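Side-chain contacts in DyP-type peroxidase (Thermobifida cellulosilytica, PDB 4GS1), which probably uses hydrogen peroxide and its bound haem to oxidise dyes and other aromatic substrates: residues G184-A189 and A197-L202; D252-L257 and N366-H371; G327-G332 and R370-A375. All blocks are in the same frame, centred on the assembly; numbering follows the deposited sequence. Where two conformers were deposited one is given.

Contact 1: G184-A189 and A197-L202; sequences GFRRTA and ATPRNL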
loop_
_atom_site.group_PDB
_atom_site.type_symbol
_atom_site.label_atom_id
_atom_site.label_comp_id
_atom_site.label_asym_id
_atom_site.label_seq_id
_atom_site.Cartn_x
_atom_site.Cartn_y
_atom_site.Cartn_z
ATOM N N GLY B 184 5.520 -2.145 -1.682
ATOM C CA GLY B 184 6.103 -0.840 -1.954
ATOM C C GLY B 184 5.459 -0.150 -3.142
ATOM O O GLY B 184 4.776 -0.792 -3.943
ATOM N N PHE B 185 5.669 1.161 -3.256
ATOM C CA PHE B 185 5.091 1.929 -4.354
ATOM C C PHE B 185 6.033 3.009 -4.862
ATOM O O PHE B 185 6.958 3.435 -4.162
ATOM C CB PHE B 185 3.786 2.604 -3.909
ATOM C CG PHE B 185 3.959 3.566 -2.764
ATOM C CD1 PHE B 185 4.209 4.916 -2.996
ATOM C CD2 PHE B 185 3.879 3.123 -1.452
ATOM C CE1 PHE B 185 4.377 5.801 -1.938
ATOM C CE2 PHE B 185 4.047 4.006 -0.389
ATOM C CZ PHE B 185 4.294 5.349 -0.636
ATOM N N ARG B 186 5.748 3.462 -6.080
ATOM C CA ARG B 186 6.293 4.695 -6.650
ATOM C C ARG B 186 5.110 5.467 -7.196
ATOM O O ARG B 186 3.993 4.944 -7.215
ATOM C CB ARG B 186 7.222 4.379 -7.822
ATOM C CG ARG B 186 8.414 3.522 -7.457
ATOM C CD ARG B 186 9.120 3.046 -8.716
ATOM N NE ARG B 186 10.421 2.443 -8.418
ATOM C CZ ARG B 186 11.435 2.394 -9.283
ATOM N NH1 ARG B 186 11.298 2.894 -10.513
ATOM N NH2 ARG B 186 12.588 1.836 -8.924
ATOM N N ARG B 187 5.342 6.692 -7.670
ATOM C CA ARG B 187 4.275 7.423 -8.354
ATOM C C ARG B 187 3.805 6.638 -9.577
ATOM O O ARG B 187 4.603 5.999 -10.279
ATOM C CB ARG B 187 4.722 8.838 -8.761
ATOM C CG ARG B 187 5.396 8.969 -10.144
ATOM C CD ARG B 187 6.762 8.305 -10.211
ATOM N NE ARG B 187 7.442 8.624 -11.474
ATOM C CZ ARG B 187 7.205 8.012 -12.631
ATOM N NH1 ARG B 187 6.301 7.040 -12.697
ATOM N NH2 ARG B 187 7.872 8.374 -13.729
ATOM N N THR B 188 2.502 6.661 -9.828
ATOM C CA THR B 188 1.983 6.016 -11.035
ATOM C C THR B 188 2.278 6.847 -12.273
ATOM O O THR B 188 2.360 8.081 -12.211
ATOM C CB THR B 188 0.466 5.761 -10.958
ATOM O OG1 THR B 188 -0.221 7.009 -10.782
ATOM C CG2 THR B 188 0.134 4.808 -9.802
ATOM N N ALA B 189 2.434 6.169 -13.405
ATOM C CA ALA B 189 2.621 6.866 -14.674
ATOM C C ALA B 189 1.439 7.785 -14.955
ATOM O O ALA B 189 1.601 8.862 -15.522
ATOM C CB ALA B 189 2.789 5.859 -15.803
ATOM N N ALA B 197 10.313 10.828 -16.079
ATOM C CA ALA B 197 11.118 11.436 -15.008
ATOM C C ALA B 197 11.511 10.394 -13.974
ATOM O O ALA B 197 10.752 9.468 -13.693
ATOM C CB ALA B 197 10.350 12.557 -14.341
ATOM N N THR B 198 12.695 10.516 -13.388
ATOM C CA THR B 198 13.036 9.492 -12.397
ATOM C C THR B 198 12.239 9.705 -11.098
ATOM O O THR B 198 11.937 10.847 -10.729
ATOM C CB THR B 198 14.567 9.264 -12.250
ATOM O OG1 THR B 198 14.982 9.442 -10.896
ATOM C CG2 THR B 198 15.338 10.176 -13.167
ATOM N N PRO B 199 11.838 8.602 -10.446
ATOM C CA PRO B 199 10.946 8.669 -9.280
ATOM C C PRO B 199 11.635 9.260 -8.055
ATOM O O PRO B 199 12.866 9.232 -7.974
ATOM C CB PRO B 199 10.614 7.195 -9.009
ATOM C CG PRO B 199 10.890 6.484 -10.315
ATOM C CD PRO B 199 12.075 7.212 -10.881
ATOM N N ARG B 200 10.849 9.788 -7.120
ATOM C CA ARG B 200 11.380 10.296 -5.858
ATOM C C ARG B 200 11.046 9.375 -4.694
ATOM O O ARG B 200 10.123 8.562 -4.781
ATOM C CB ARG B 200 10.843 11.704 -5.571
ATOM C CG ARG B 200 11.323 12.757 -6.567
ATOM C CD ARG B 200 10.648 14.096 -6.323
ATOM N NE ARG B 200 11.069 15.120 -7.285
ATOM C CZ ARG B 200 11.977 16.058 -7.038
ATOM N NH1 ARG B 200 12.582 16.112 -5.857
ATOM N NH2 ARG B 200 12.292 16.929 -7.985
ATOM N N ASN B 201 11.808 9.505 -3.608
ATOM C CA ASN B 201 11.556 8.726 -2.390
ATOM C C ASN B 201 10.844 9.565 -1.322
ATOM O O ASN B 201 10.508 10.728 -1.569
ATOM C CB ASN B 201 12.859 8.100 -1.861
ATOM C CG ASN B 201 13.879 9.141 -1.425
ATOM O OD1 ASN B 201 13.517 10.229 -0.966
ATOM N ND2 ASN B 201 15.164 8.804 -1.550
ATOM N N LEU B 202 10.591 8.988 -0.146
ATOM C CA LEU B 202 9.798 9.688 0.866
ATOM C C LEU B 202 10.551 10.825 1.569
ATOM O O LEU B 202 9.942 11.618 2.302
ATOM C CB LEU B 202 9.234 8.697 1.899
ATOM C CG LEU B 202 8.190 7.729 1.339
ATOM C CD1 LEU B 202 7.774 6.729 2.409
ATOM C CD2 LEU B 202 6.977 8.488 0.844
HETATM O O HOH W 1 7.810 8.117 -6.822
HETATM O O HOH W 2 9.185 11.456 -10.493
#
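R187 folds back toward A197 and P199 through two torsions. Its CG sits between the backbone N and the carbonyl carbon (chi1 89°), and the chain then bends at CG (chi2 -68°). This brings the guanidinium alongside the loop. NH2 donates to A197 O at 3.1 Å (N-H...O angle 142°). The donor lies in the carbonyl plane, but the oxygen is tilted from the guanidinium plane. R187 CD touches P199 CB at 4.2 Å, and P199 CG sits over one face of the same guanidinium. R186, with an extended chain from CG to NE, brings NH1 to 3.6 Å from P199 CG. The polar end of R186 is held by G321 O and lies against Y322 in a cation-pi contact. Further along, F185 CZ meets L202 CD2 at 4.4 Å, a loose apolar touch. A water links the backbones, accepting from R187 N (3.0 Å) and donating to R200 O (3.1 Å). R187 NH2 also bonds to P195 O. The loop runs on to N201, which touches the haem. The chemistry is mostly arginine to carbonyl and water, with proline as the apolar surface. It ties the end of strand 176-185 to a haem-lining loop by polar links.

Contact 2: D252-L257 and N366-H371; sequences DEWRRL and NRYTRH. With HEM (protoporphyrin IX containing Fe), chain F.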
loop_
_atom_site.group_PDB
_atom_site.type_symbol
_atom_site.label_atom_id
_atom_site.label_comp_id
_atom_site.label_asym_id
_atom_site.label_seq_id
_atom_site.Cartn_x
_atom_site.Cartn_y
_atom_site.Cartn_z
ATOM N N ASP B 252 10.957 12.172 11.210
ATOM C CA ASP B 252 10.808 13.202 12.234
ATOM C C ASP B 252 12.110 13.992 12.367
ATOM O O ASP B 252 12.107 15.227 12.383
ATOM C CB ASP B 252 10.444 12.545 13.567
ATOM C CG ASP B 252 9.782 13.497 14.531
ATOM O OD1 ASP B 252 10.506 14.179 15.285
ATOM O OD2 ASP B 252 8.534 13.549 14.546
ATOM N N GLU B 253 13.226 13.276 12.446
ATOM C CA GLU B 253 14.531 13.921 12.511
ATOM C C GLU B 253 14.867 14.657 11.216
ATOM O O GLU B 253 15.425 15.754 11.237
ATOM C CB GLU B 253 15.619 12.875 12.792
ATOM C CG GLU B 253 15.400 12.050 14.063
ATOM C CD GLU B 253 15.750 12.815 15.308
ATOM O OE1 GLU B 253 15.923 12.181 16.372
ATOM O OE2 GLU B 253 15.849 14.057 15.221
ATOM N N TRP B 254 14.546 14.026 10.093
ATOM C CA TRP B 254 14.816 14.588 8.773
ATOM C C TRP B 254 14.111 15.925 8.580
ATOM O O TRP B 254 14.701 16.879 8.062
ATOM C CB TRP B 254 14.357 13.587 7.713
ATOM C CG TRP B 254 14.609 13.994 6.292
ATOM C CD1 TRP B 254 13.673 14.337 5.350
ATOM C CD2 TRP B 254 15.878 14.070 5.643
ATOM N NE1 TRP B 254 14.292 14.622 4.152
ATOM C CE2 TRP B 254 15.651 14.480 4.313
ATOM C CE3 TRP B 254 17.194 13.851 6.065
ATOM C CZ2 TRP B 254 16.689 14.659 3.396
ATOM C CZ3 TRP B 254 18.228 14.021 5.147
ATOM C CH2 TRP B 254 17.965 14.420 3.832
ATOM N N ARG B 255 12.855 16.007 9.012
ATOM C CA ARG B 255 12.098 17.254 8.868
ATOM C C ARG B 255 12.671 18.442 9.657
ATOM O O ARG B 255 12.408 19.597 9.314
ATOM C CB ARG B 255 10.610 17.043 9.202
ATOM C CG ARG B 255 9.810 16.438 8.054
ATOM C CD ARG B 255 8.309 16.415 8.366
ATOM N NE ARG B 255 8.032 15.684 9.598
ATOM C CZ ARG B 255 7.763 14.382 9.649
ATOM N NH1 ARG B 255 7.522 13.798 10.818
ATOM N NH2 ARG B 255 7.730 13.665 8.531
ATOM N N ARG B 256 13.457 18.168 10.696
ATOM C CA ARG B 256 14.091 19.241 11.466
ATOM C C ARG B 256 15.140 19.999 10.655
ATOM O O ARG B 256 15.426 21.163 10.937
ATOM C CB ARG B 256 14.763 18.686 12.725
ATOM C CG ARG B 256 13.834 18.020 13.721
ATOM C CD ARG B 256 14.655 17.435 14.868
ATOM N NE ARG B 256 15.405 18.466 15.582
ATOM C CZ ARG B 256 15.295 18.705 16.885
ATOM N NH1 ARG B 256 14.473 17.978 17.627
ATOM N NH2 ARG B 256 16.011 19.668 17.448
ATOM N N LEU B 257 15.733 19.338 9.666
ATOM C CA LEU B 257 16.767 19.968 8.833
ATOM C C LEU B 257 16.163 20.948 7.825
ATOM O O LEU B 257 15.133 20.656 7.217
ATOM C CB LEU B 257 17.541 18.897 8.046
ATOM C CG LEU B 257 18.482 17.937 8.775
ATOM C CD1 LEU B 257 19.178 17.024 7.761
ATOM C CD2 LEU B 257 19.514 18.710 9.595
ATOM N N ASN B 366 23.507 7.939 7.451
ATOM C CA ASN B 366 23.406 6.899 8.484
ATOM C C ASN B 366 22.534 7.342 9.652
ATOM O O ASN B 366 21.785 6.543 10.232
ATOM C CB ASN B 366 24.796 6.516 9.030
ATOM C CG ASN B 366 25.626 5.701 8.043
ATOM O OD1 ASN B 366 25.103 5.143 7.077
ATOM N ND2 ASN B 366 26.930 5.617 8.299
ATOM N N ARG B 367 22.631 8.618 10.013
ATOM C CA ARG B 367 21.925 9.104 11.188
ATOM C C ARG B 367 20.432 9.287 10.948
ATOM O O ARG B 367 19.687 9.558 11.888
ATOM C CB ARG B 367 22.549 10.415 11.696
ATOM C CG ARG B 367 24.041 10.287 11.977
ATOM C CD ARG B 367 24.573 11.458 12.788
ATOM N NE ARG B 367 25.983 11.262 13.135
ATOM C CZ ARG B 367 26.996 11.604 12.344
ATOM N NH1 ARG B 367 28.246 11.383 12.730
ATOM N NH2 ARG B 367 26.757 12.160 11.159
ATOM N N TYR B 368 19.997 9.116 9.704
ATOM C CA TYR B 368 18.585 9.307 9.368
ATOM C C TYR B 368 17.913 8.040 8.875
ATOM O O TYR B 368 16.778 8.081 8.399
ATOM C CB TYR B 368 18.431 10.435 8.334
ATOM C CG TYR B 368 18.895 11.756 8.891
ATOM C CD1 TYR B 368 18.072 12.508 9.714
ATOM C CD2 TYR B 368 20.163 12.246 8.607
ATOM C CE1 TYR B 368 18.508 13.723 10.248
ATOM C CE2 TYR B 368 20.603 13.453 9.133
ATOM C CZ TYR B 368 19.768 14.183 9.952
ATOM O OH TYR B 368 20.197 15.382 10.478
ATOM N N THR B 369 18.613 6.916 8.983
ATOM C CA THR B 369 18.105 5.661 8.437
ATOM C C THR B 369 18.411 4.490 9.371
ATOM O O THR B 369 19.383 4.535 10.129
ATOM C CB THR B 369 18.729 5.361 7.059
ATOM O OG1 THR B 369 20.160 5.379 7.170
ATOM C CG2 THR B 369 18.287 6.391 6.026
ATOM N N ARG B 370 17.584 3.450 9.313
ATOM C CA ARG B 370 17.828 2.233 10.096
ATOM C C ARG B 370 17.534 1.007 9.242
ATOM O O ARG B 370 16.394 0.800 8.816
ATOM C CB ARG B 370 16.943 2.204 11.351
ATOM C CG ARG B 370 17.235 3.287 12.394
ATOM C CD ARG B 370 18.624 3.118 13.012
ATOM N NE ARG B 370 18.872 4.090 14.079
ATOM C CZ ARG B 370 19.531 5.238 13.923
ATOM N NH1 ARG B 370 20.033 5.575 12.737
ATOM N NH2 ARG B 370 19.693 6.055 14.965
ATOM N N HIS B 371 18.560 0.195 8.976
ATOM C CA HIS B 371 18.359 -1.019 8.189
ATOM C C HIS B 371 17.768 -2.096 9.096
ATOM O O HIS B 371 18.438 -2.545 10.031
ATOM C CB HIS B 371 19.689 -1.515 7.621
ATOM C CG HIS B 371 20.286 -0.609 6.598
ATOM N ND1 HIS B 371 20.765 -1.064 5.376
ATOM C CD2 HIS B 371 20.490 0.731 6.591
ATOM C CE1 HIS B 371 21.240 -0.053 4.686
ATOM N NE2 HIS B 371 21.090 1.056 5.402
HETATM C CHA HEM F . 22.740 7.552 -4.844
HETATM C CHB HEM F . 19.210 7.941 -1.551
HETATM C CHC HEM F . 20.665 3.819 0.568
HETATM C CHD HEM F . 23.940 3.187 -2.967
HETATM C C1A HEM F . 21.679 8.014 -4.114
HETATM C C2A HEM F . 20.991 9.256 -4.366
HETATM C C3A HEM F . 20.017 9.360 -3.452
HETATM C C4A HEM F . 20.058 8.191 -2.610
HETATM C CMA HEM F . 18.998 10.517 -3.305
HETATM C CAA HEM F . 21.355 10.255 -5.498
HETATM C CBA HEM F . 20.536 10.008 -6.777
HETATM C CGA HEM F . 20.933 8.741 -7.483
HETATM O O1A HEM F . 22.008 8.731 -8.156
HETATM O O2A HEM F . 20.172 7.744 -7.397
HETATM C C1B HEM F . 19.311 6.876 -0.686
HETATM C C2B HEM F . 18.493 6.680 0.491
HETATM C C3B HEM F . 18.896 5.549 1.092
HETATM C C4B HEM F . 19.974 4.983 0.303
HETATM C CMB HEM F . 17.394 7.678 0.928
HETATM C CAB HEM F . 18.347 4.871 2.374
HETATM C CBB HEM F . 17.096 5.076 2.833
HETATM C C1C HEM F . 21.683 3.291 -0.206
HETATM C C2C HEM F . 22.419 2.061 0.055
HETATM C C3C HEM F . 23.315 1.882 -0.937
HETATM C C4C HEM F . 23.186 3.009 -1.831
HETATM C CMC HEM F . 22.139 1.127 1.252
HETATM C CAC HEM F . 24.362 0.759 -1.178
HETATM C CBC HEM F . 24.847 -0.050 -0.233
HETATM C C1D HEM F . 23.895 4.283 -3.788
HETATM C C2D HEM F . 24.686 4.431 -4.986
HETATM C C3D HEM F . 24.325 5.787 -5.557
HETATM C C4D HEM F . 23.329 6.330 -4.667
HETATM C CMD HEM F . 25.714 3.437 -5.577
HETATM C CAD HEM F . 24.898 6.420 -6.835
HETATM C CBD HEM F . 26.258 7.053 -6.533
HETATM C CGD HEM F . 26.802 7.623 -7.825
HETATM O O1D HEM F . 26.598 8.842 -8.080
HETATM O O2D HEM F . 27.414 6.859 -8.617
HETATM N NA HEM F . 21.095 7.370 -3.036
HETATM N NB HEM F . 20.210 5.824 -0.772
HETATM N NC HEM F . 22.190 3.861 -1.365
HETATM N ND HEM F . 23.098 5.421 -3.632
HETATM FE FE HEM F . 21.729 5.668 -2.152
HETATM O O HOH W 3 18.357 16.600 12.253
#
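Y368 carries the contact, touching E253, W254 and L257. The edge of the W254 indole points at one face of its ring, an edge-to-face (T-shaped) pair with planes at 78°. The centroids of the six-membered ring of W254 and the Y368 ring are 5.4 Å apart. W254 CE3 does the touching, 3.9 Å from Y368 CG and offset toward the rim of the ring. E253 packs its CB against Y368 CE1. L257 and Y368 approach each other from opposite directions, and L257 CD1 lies 3.6 Å from Y368 CZ. The phenol OH is bound by a water at 2.8 Å, and that water donates to E253 O. T369 follows and turns to the haem: its CG2, anti to the carbonyl carbon, lies 3.7 Å from haem CBB. R370 NH1 donates to T369 O at 2.9 Å, from above the carbonyl plane. H371 brings the edge of its imidazole to the haem, with CE1 3.7 Å from CMC, while ND1 is hydrogen-bonded to R245 NE. The tyrosine therefore joins the end of helix 251-256 to the start of strand 369-379. That strand lies beside strand 240-249, where I247 touches both T369 and H371. V265 of helix 259-266 also packs on W254 and L257.

Contact 3: G327-G332 and R370-A375; sequences GWRDDG and RHEGSA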
loop_
_atom_site.group_PDB
_atom_site.type_symbol
_atom_site.label_atom_id
_atom_site.label_comp_id
_atom_site.label_asym_id
_atom_site.label_seq_id
_atom_site.Cartn_x
_atom_site.Cartn_y
_atom_site.Cartn_z
ATOM N N GLY B 327 2.649 2.881 8.241
ATOM C CA GLY B 327 1.989 3.648 9.283
ATOM C C GLY B 327 2.891 4.024 10.438
ATOM O O GLY B 327 3.970 4.595 10.239
ATOM N N TRP B 328 2.420 3.730 11.651
ATOM C CA TRP B 328 3.123 4.083 12.876
ATOM C C TRP B 328 3.203 2.867 13.788
ATOM O O TRP B 328 2.260 2.076 13.864
ATOM C CB TRP B 328 2.389 5.245 13.587
ATOM C CG TRP B 328 2.571 6.560 12.864
ATOM C CD1 TRP B 328 3.481 7.534 13.155
ATOM C CD2 TRP B 328 1.862 7.010 11.699
ATOM N NE1 TRP B 328 3.370 8.569 12.258
ATOM C CE2 TRP B 328 2.384 8.269 11.350
ATOM C CE3 TRP B 328 0.821 6.474 10.931
ATOM C CZ2 TRP B 328 1.909 9.001 10.265
ATOM C CZ3 TRP B 328 0.360 7.193 9.844
ATOM C CH2 TRP B 328 0.903 8.448 9.522
ATOM N N ARG B 329 4.326 2.726 14.480
ATOM C CA ARG B 329 4.474 1.669 15.470
ATOM C C ARG B 329 3.767 2.050 16.759
ATOM O O ARG B 329 3.217 3.146 16.874
ATOM C CB ARG B 329 5.952 1.397 15.742
ATOM C CG ARG B 329 6.694 0.986 14.495
ATOM C CD ARG B 329 8.136 0.622 14.754
ATOM N NE ARG B 329 8.658 -0.133 13.621
ATOM C CZ ARG B 329 9.947 -0.290 13.348
ATOM N NH1 ARG B 329 10.309 -0.998 12.291
ATOM N NH2 ARG B 329 10.865 0.258 14.127
ATOM N N ASP B 330 3.791 1.147 17.729
ATOM C CA ASP B 330 3.096 1.381 18.991
ATOM C C ASP B 330 3.641 2.565 19.800
ATOM O O ASP B 330 2.926 3.128 20.631
ATOM C CB ASP B 330 3.067 0.098 19.827
ATOM C CG ASP B 330 2.304 -1.029 19.141
ATOM O OD1 ASP B 330 1.357 -0.742 18.373
ATOM O OD2 ASP B 330 2.649 -2.208 19.375
ATOM N N ASP B 331 4.889 2.957 19.551
ATOM C CA ASP B 331 5.451 4.130 20.222
ATOM C C ASP B 331 5.153 5.412 19.448
ATOM O O ASP B 331 5.605 6.499 19.817
ATOM C CB ASP B 331 6.958 3.977 20.457
ATOM C CG ASP B 331 7.724 3.645 19.187
ATOM O OD1 ASP B 331 7.191 3.871 18.081
ATOM O OD2 ASP B 331 8.873 3.162 19.300
ATOM N N GLY B 332 4.391 5.280 18.370
ATOM C CA GLY B 332 4.021 6.434 17.576
ATOM C C GLY B 332 5.109 6.883 16.618
ATOM O O GLY B 332 4.967 7.924 15.972
ATOM N N ARG B 370 17.584 3.450 9.313
ATOM C CA ARG B 370 17.828 2.233 10.096
ATOM C C ARG B 370 17.534 1.007 9.242
ATOM O O ARG B 370 16.394 0.800 8.816
ATOM C CB ARG B 370 16.943 2.204 11.351
ATOM C CG ARG B 370 17.235 3.287 12.394
ATOM C CD ARG B 370 18.624 3.118 13.012
ATOM N NE ARG B 370 18.872 4.090 14.079
ATOM C CZ ARG B 370 19.531 5.238 13.923
ATOM N NH1 ARG B 370 20.033 5.575 12.737
ATOM N NH2 ARG B 370 19.693 6.055 14.965
ATOM N N HIS B 371 18.560 0.195 8.976
ATOM C CA HIS B 371 18.359 -1.019 8.189
ATOM C C HIS B 371 17.768 -2.096 9.096
ATOM O O HIS B 371 18.438 -2.545 10.031
ATOM C CB HIS B 371 19.689 -1.515 7.621
ATOM C CG HIS B 371 20.286 -0.609 6.598
ATOM N ND1 HIS B 371 20.765 -1.064 5.376
ATOM C CD2 HIS B 371 20.490 0.731 6.591
ATOM C CE1 HIS B 371 21.240 -0.053 4.686
ATOM N NE2 HIS B 371 21.090 1.056 5.402
ATOM N N GLU B 372 16.529 -2.510 8.821
ATOM C CA GLU B 372 15.792 -3.411 9.723
ATOM C C GLU B 372 15.522 -4.786 9.118
ATOM O O GLU B 372 15.140 -5.729 9.824
ATOM C CB GLU B 372 14.470 -2.755 10.166
ATOM C CG GLU B 372 14.682 -1.450 10.933
ATOM C CD GLU B 372 13.392 -0.794 11.398
ATOM O OE1 GLU B 372 12.318 -1.051 10.815
ATOM O OE2 GLU B 372 13.458 -0.018 12.369
ATOM N N GLY B 373 15.697 -4.905 7.808
ATOM C CA GLY B 373 15.526 -6.185 7.142
ATOM C C GLY B 373 16.537 -6.309 6.023
ATOM O O GLY B 373 16.974 -5.296 5.471
ATOM N N SER B 374 16.908 -7.541 5.682
ATOM C CA SER B 374 17.985 -7.773 4.722
ATOM C C SER B 374 17.906 -9.173 4.148
ATOM O O SER B 374 17.622 -10.117 4.881
ATOM C CB SER B 374 19.336 -7.624 5.432
ATOM O OG SER B 374 20.409 -7.843 4.530
ATOM N N ALA B 375 18.182 -9.309 2.856
ATOM C CA ALA B 375 18.244 -10.620 2.228
ATOM C C ALA B 375 19.058 -10.583 0.954
ATOM O O ALA B 375 19.123 -9.553 0.267
ATOM C CB ALA B 375 16.845 -11.141 1.934
#
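R329 and E372 form a salt bridge across a four-stranded antiparallel sheet of the ferredoxin-like fold. R329 follows strand 318-328 and E372 lies in strand 369-379, the two outermost strands of that sheet within the chain. The backbones stay far apart, with CA atoms 13.7 Å from each other, so the side chains do the reaching. Both are extended and come from opposite directions. The guanidinium and carboxylate planes are only 11° apart, and the edge of the guanidinium meets the carboxylate through a pair of bonds. R329 NH2 donates to E372 OE2 at 3.1 Å. R329 NH1 faces E372 OE1 at 2.5 Å; that length is doubtful, and R329 was deposited in two conformers. E372 is buried, and its charge has more than one mate. OE2 also forms a salt bridge with R248 NE, and R141 NH2 is a long, weak ion-pair partner. Three arginines thus gather round one carboxylate, which would probably favour its ionised form. R329 NE has a long, weak ion pair with D335 OD2. W144 touches the side chains of both partners. With an alanine in place of E372, the R329 and R248 guanidinium groups would probably lie close together without their shared anion, and R329 would be freer to swing. Backbone bonds hold both ends in place. R329 O accepts from G332 N at 2.9 Å, closing a type I turn that leads toward strand 334-344. E372 and G373 form a classic beta bulge opposite R246, and E372 shares backbone bonds with R246 and R141. At E372 OE2, R329 NH2 arrives on the syn side, 24° out of the carboxylate plane, with an N-H...O angle of 148°.

In the fold
Contacts 2 and 3 share strand 369-379, with R370 and H371 common to both, and their centres are 13 Å apart. The centre of contact 1 lies about 20 Å from that of contact 2 and about 21 Å from that of contact 3. Its first segment ends strand 176-185 of the other sheet, while its second is loop. All three are partly buried rather than fully core. Contact 2 is mainly aromatic and apolar, at a helix end where E253 is exposed. Contact 3 is almost purely ionic, with its buried carboxylate set among arginines. Contact 1 mixes arginine, carbonyl and water. Each includes a residue touching the haem, and each has at least one packing on the second subunit.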